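Local coordinates for protein YCAC GENE product (Escherichia coli, PDB 1YAC) that is probably a hydrolase of the isochorismatase family, assembled as an octamer, whose substrate is not known, at residues K10-Q21 against F50-E61. Numbering follows the deposited sequence.
Sequences KNDAAVLLVDHQ and FNLPTILTTSAE. Unlike the reference sequence in segment 50-61: Ala-60 (reference Phe).
Val-15 and Leu-17 pair with the strand 54-59 in parallel register, the two strand axes 4.8 Å apart at 15°, through bonds such as Leu-17 N to Ile-55 O (2.9 Å), until Asp-19 N closes the row on Thr-57 O. On one face Val-15 CG2, placed beside its own backbone N (chi1 176° sets CG1 anti to that N), meets Leu-52 CD1 at 3.5 Å, and Leu-17 CD1 lies alongside Leu-56 CD2; Ala-47 and Leu-43 of helix 33-49 cover this side, where branched aliphatics pack against the helix and Thr-54 fits because its OG1 is tied to Leu-52 O. The other face sets Leu-16 CD2 against Ile-55 CD1 (3.8 Å) under helix 94-102. Beyond the strand, the extended Gln-21 uses both ends of its amide on Ser-59: OE1 accepts from Ser-59 N at 2.9 Å, and NE2 gives to Ser-59 O at 3.0 Å, from above the carbonyl plane. A leucine here would probably leave Ser-59 N without its acceptor and take the NE2 donor from Gly-66 O, while Ser-59 O would keep Asn-65. Asp-19 OD1 instead turns to a salt bridge with Arg-84. Two adjacent parallel strands joined through helix 33-49 form a beta-alpha-beta unit of the three-layer alpha-beta-alpha sandwich of isochorismatase-like hydrolases.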
loop_
_atom_site.group_PDB
_atom_site.type_symbol
_atom_site.label_atom_id
_atom_site.label_comp_id
_atom_site.label_asym_id
_atom_site.label_seq_id
_atom_site.Cartn_x
_atom_site.Cartn_y
_atom_site.Cartn_z
ATOM N N LYS A 10 -15.568 31.043 -14.714
ATOM C CA LYS A 10 -15.596 30.559 -16.101
ATOM C C LYS A 10 -15.382 31.652 -17.154
ATOM O O LYS A 10 -15.163 31.339 -18.308
ATOM C CB LYS A 10 -16.864 29.783 -16.408
ATOM C CG LYS A 10 -18.146 30.586 -16.331
ATOM C CD LYS A 10 -19.311 29.779 -16.873
ATOM C CE LYS A 10 -20.588 30.621 -16.876
ATOM N NZ LYS A 10 -21.688 29.981 -17.672
ATOM N N ASN A 11 -15.454 32.919 -16.744
ATOM C CA ASN A 11 -15.224 34.020 -17.648
ATOM C C ASN A 11 -13.846 34.649 -17.495
ATOM O O ASN A 11 -13.484 35.525 -18.250
ATOM C CB ASN A 11 -16.294 35.093 -17.419
ATOM C CG ASN A 11 -17.720 34.708 -17.801
ATOM O OD1 ASN A 11 -18.366 33.892 -17.205
ATOM N ND2 ASN A 11 -18.193 35.294 -18.867
ATOM N N ASP A 12 -13.094 34.163 -16.525
ATOM C CA ASP A 12 -11.760 34.706 -16.308
ATOM C C ASP A 12 -10.685 33.626 -16.177
ATOM O O ASP A 12 -9.641 33.841 -15.550
ATOM C CB ASP A 12 -11.732 35.611 -15.052
ATOM C CG ASP A 12 -10.649 36.664 -15.106
ATOM O OD1 ASP A 12 -10.009 36.874 -16.163
ATOM O OD2 ASP A 12 -10.437 37.297 -14.072
ATOM N N ALA A 13 -10.885 32.509 -16.870
ATOM C CA ALA A 13 -9.945 31.390 -16.795
ATOM C C ALA A 13 -9.556 30.789 -18.137
ATOM O O ALA A 13 -10.397 30.652 -19.032
ATOM C CB ALA A 13 -10.526 30.279 -15.900
ATOM N N ALA A 14 -8.278 30.449 -18.271
ATOM C CA ALA A 14 -7.773 29.805 -19.478
ATOM C C ALA A 14 -7.177 28.465 -19.034
ATOM O O ALA A 14 -6.764 28.297 -17.875
ATOM C CB ALA A 14 -6.712 30.653 -20.159
ATOM N N VAL A 15 -7.155 27.507 -19.946
ATOM C CA VAL A 15 -6.620 26.188 -19.638
ATOM C C VAL A 15 -5.330 25.960 -20.412
ATOM O O VAL A 15 -5.289 26.209 -21.620
ATOM C CB VAL A 15 -7.648 25.089 -20.000
ATOM C CG1 VAL A 15 -7.059 23.684 -19.763
ATOM C CG2 VAL A 15 -8.904 25.268 -19.173
ATOM N N LEU A 16 -4.272 25.544 -19.714
ATOM C CA LEU A 16 -2.985 25.262 -20.361
ATOM C C LEU A 16 -2.723 23.768 -20.250
ATOM O O LEU A 16 -2.604 23.241 -19.139
ATOM C CB LEU A 16 -1.825 26.015 -19.685
ATOM C CG LEU A 16 -1.937 27.498 -19.309
ATOM C CD1 LEU A 16 -0.564 28.027 -18.893
ATOM C CD2 LEU A 16 -2.514 28.318 -20.437
ATOM N N LEU A 17 -2.665 23.085 -21.392
ATOM C CA LEU A 17 -2.412 21.644 -21.426
ATOM C C LEU A 17 -0.985 21.475 -21.935
ATOM O O LEU A 17 -0.712 21.624 -23.131
ATOM C CB LEU A 17 -3.432 20.948 -22.324
ATOM C CG LEU A 17 -4.894 21.169 -21.905
ATOM C CD1 LEU A 17 -5.825 20.387 -22.832
ATOM C CD2 LEU A 17 -5.098 20.721 -20.447
ATOM N N VAL A 18 -0.090 21.119 -21.019
ATOM C CA VAL A 18 1.329 21.014 -21.313
ATOM C C VAL A 18 1.950 19.623 -21.446
ATOM O O VAL A 18 2.062 18.876 -20.469
ATOM C CB VAL A 18 2.143 21.799 -20.232
ATOM C CG1 VAL A 18 3.598 22.006 -20.683
ATOM C CG2 VAL A 18 1.468 23.145 -19.912
ATOM N N ASP A 19 2.369 19.307 -22.668
ATOM C CA ASP A 19 3.077 18.071 -22.981
ATOM C C ASP A 19 2.429 16.712 -22.683
ATOM O O ASP A 19 3.107 15.775 -22.249
ATOM C CB ASP A 19 4.483 18.117 -22.368
ATOM C CG ASP A 19 5.245 19.385 -22.729
ATOM O OD1 ASP A 19 4.813 20.137 -23.627
ATOM O OD2 ASP A 19 6.281 19.646 -22.090
ATOM N N HIS A 20 1.120 16.608 -22.882
ATOM C CA HIS A 20 0.438 15.329 -22.704
ATOM C C HIS A 20 0.735 14.600 -24.021
ATOM O O HIS A 20 -0.121 14.508 -24.916
ATOM C CB HIS A 20 -1.078 15.525 -22.532
ATOM C CG HIS A 20 -1.481 16.106 -21.206
ATOM N ND1 HIS A 20 -1.800 17.440 -21.041
ATOM C CD2 HIS A 20 -1.683 15.520 -19.999
ATOM C CE1 HIS A 20 -2.185 17.649 -19.797
ATOM N NE2 HIS A 20 -2.123 16.502 -19.139
ATOM N N GLN A 21 1.973 14.138 -24.153
ATOM C CA GLN A 21 2.424 13.461 -25.366
ATOM C C GLN A 21 2.478 11.939 -25.228
ATOM O O GLN A 21 2.732 11.419 -24.142
ATOM C CB GLN A 21 3.775 14.041 -25.787
ATOM C CG GLN A 21 3.665 15.512 -26.205
ATOM C CD GLN A 21 4.996 16.232 -26.183
ATOM O OE1 GLN A 21 5.149 17.151 -25.350
ATOM N NE2 GLN A 21 5.895 15.885 -26.989
ATOM N N PHE A 50 -17.065 24.336 -20.898
ATOM C CA PHE A 50 -17.113 25.679 -20.354
ATOM C C PHE A 50 -16.610 26.719 -21.340
ATOM O O PHE A 50 -16.569 27.903 -21.009
ATOM C CB PHE A 50 -16.314 25.761 -19.051
ATOM C CG PHE A 50 -16.947 25.021 -17.913
ATOM C CD1 PHE A 50 -18.144 25.477 -17.356
ATOM C CD2 PHE A 50 -16.394 23.832 -17.442
ATOM C CE1 PHE A 50 -18.781 24.761 -16.352
ATOM C CE2 PHE A 50 -17.031 23.103 -16.431
ATOM C CZ PHE A 50 -18.227 23.570 -15.888
ATOM N N ASN A 51 -16.186 26.293 -22.531
ATOM C CA ASN A 51 -15.701 27.250 -23.525
ATOM C C ASN A 51 -14.540 28.096 -23.033
ATOM O O ASN A 51 -14.512 29.301 -23.264
ATOM C CB ASN A 51 -16.822 28.202 -23.939
ATOM C CG ASN A 51 -17.632 27.676 -25.064
ATOM O OD1 ASN A 51 -18.770 27.268 -24.893
ATOM N ND2 ASN A 51 -17.077 27.715 -26.233
ATOM N N LEU A 52 -13.575 27.487 -22.359
ATOM C CA LEU A 52 -12.444 28.248 -21.854
ATOM C C LEU A 52 -11.337 28.310 -22.874
ATOM O O LEU A 52 -11.024 27.297 -23.504
ATOM C CB LEU A 52 -11.882 27.591 -20.590
ATOM C CG LEU A 52 -12.866 27.283 -19.479
ATOM C CD1 LEU A 52 -12.114 26.527 -18.367
ATOM C CD2 LEU A 52 -13.500 28.564 -18.952
ATOM N N PRO A 53 -10.751 29.506 -23.094
ATOM C CA PRO A 53 -9.655 29.621 -24.065
ATOM C C PRO A 53 -8.629 28.587 -23.633
ATOM O O PRO A 53 -8.239 28.557 -22.456
ATOM C CB PRO A 53 -9.137 31.041 -23.815
ATOM C CG PRO A 53 -10.399 31.782 -23.507
ATOM C CD PRO A 53 -11.092 30.824 -22.526
ATOM N N THR A 54 -8.203 27.745 -24.566
ATOM C CA THR A 54 -7.264 26.664 -24.263
ATOM C C THR A 54 -5.989 26.748 -25.096
ATOM O O THR A 54 -6.023 27.111 -26.275
ATOM C CB THR A 54 -7.973 25.296 -24.471
ATOM O OG1 THR A 54 -9.111 25.230 -23.605
ATOM C CG2 THR A 54 -7.037 24.116 -24.174
ATOM N N ILE A 55 -4.863 26.466 -24.453
ATOM C CA ILE A 55 -3.555 26.503 -25.093
ATOM C C ILE A 55 -2.868 25.138 -24.999
ATOM O O ILE A 55 -2.749 24.565 -23.915
ATOM C CB ILE A 55 -2.682 27.577 -24.433
ATOM C CG1 ILE A 55 -3.312 28.951 -24.686
ATOM C CG2 ILE A 55 -1.268 27.565 -24.995
ATOM C CD1 ILE A 55 -2.761 30.004 -23.807
ATOM N N LEU A 56 -2.484 24.601 -26.149
ATOM C CA LEU A 56 -1.797 23.317 -26.224
ATOM C C LEU A 56 -0.319 23.567 -26.512
ATOM O O LEU A 56 0.033 24.477 -27.268
ATOM C CB LEU A 56 -2.369 22.472 -27.364
ATOM C CG LEU A 56 -3.875 22.241 -27.420
ATOM C CD1 LEU A 56 -4.185 21.472 -28.702
ATOM C CD2 LEU A 56 -4.367 21.488 -26.192
ATOM N N THR A 57 0.555 22.777 -25.901
ATOM C CA THR A 57 1.980 22.931 -26.149
ATOM C C THR A 57 2.649 21.579 -25.996
ATOM O O THR A 57 2.147 20.717 -25.277
ATOM C CB THR A 57 2.634 24.008 -25.226
ATOM O OG1 THR A 57 4.009 24.205 -25.605
ATOM C CG2 THR A 57 2.558 23.601 -23.755
ATOM N N THR A 58 3.722 21.364 -26.746
ATOM C CA THR A 58 4.450 20.102 -26.701
ATOM C C THR A 58 5.937 20.381 -26.678
ATOM O O THR A 58 6.390 21.460 -27.072
ATOM C CB THR A 58 4.142 19.215 -27.917
ATOM O OG1 THR A 58 4.540 19.902 -29.108
ATOM C CG2 THR A 58 2.650 18.873 -27.988
ATOM N N SER A 59 6.695 19.392 -26.233
ATOM C CA SER A 59 8.140 19.503 -26.139
ATOM C C SER A 59 8.784 18.463 -27.039
ATOM O O SER A 59 8.521 17.262 -26.889
ATOM C CB SER A 59 8.571 19.260 -24.686
ATOM O OG SER A 59 9.976 19.181 -24.585
ATOM N N ALA A 60 9.581 18.942 -27.992
ATOM C CA ALA A 60 10.313 18.089 -28.939
ATOM C C ALA A 60 9.504 16.883 -29.402
ATOM O O ALA A 60 9.979 15.743 -29.376
ATOM C CB ALA A 60 11.648 17.644 -28.327
ATOM N N GLU A 61 8.289 17.155 -29.862
ATOM C CA GLU A 61 7.380 16.113 -30.321
ATOM C C GLU A 61 7.883 15.254 -31.470
ATOM O O GLU A 61 7.312 14.202 -31.736
ATOM C CB GLU A 61 6.034 16.720 -30.690
ATOM C CG GLU A 61 6.087 17.691 -31.848
ATOM C CD GLU A 61 4.727 18.275 -32.151
ATOM O OE1 GLU A 61 3.946 18.496 -31.202
ATOM O OE2 GLU A 61 4.440 18.515 -33.343
#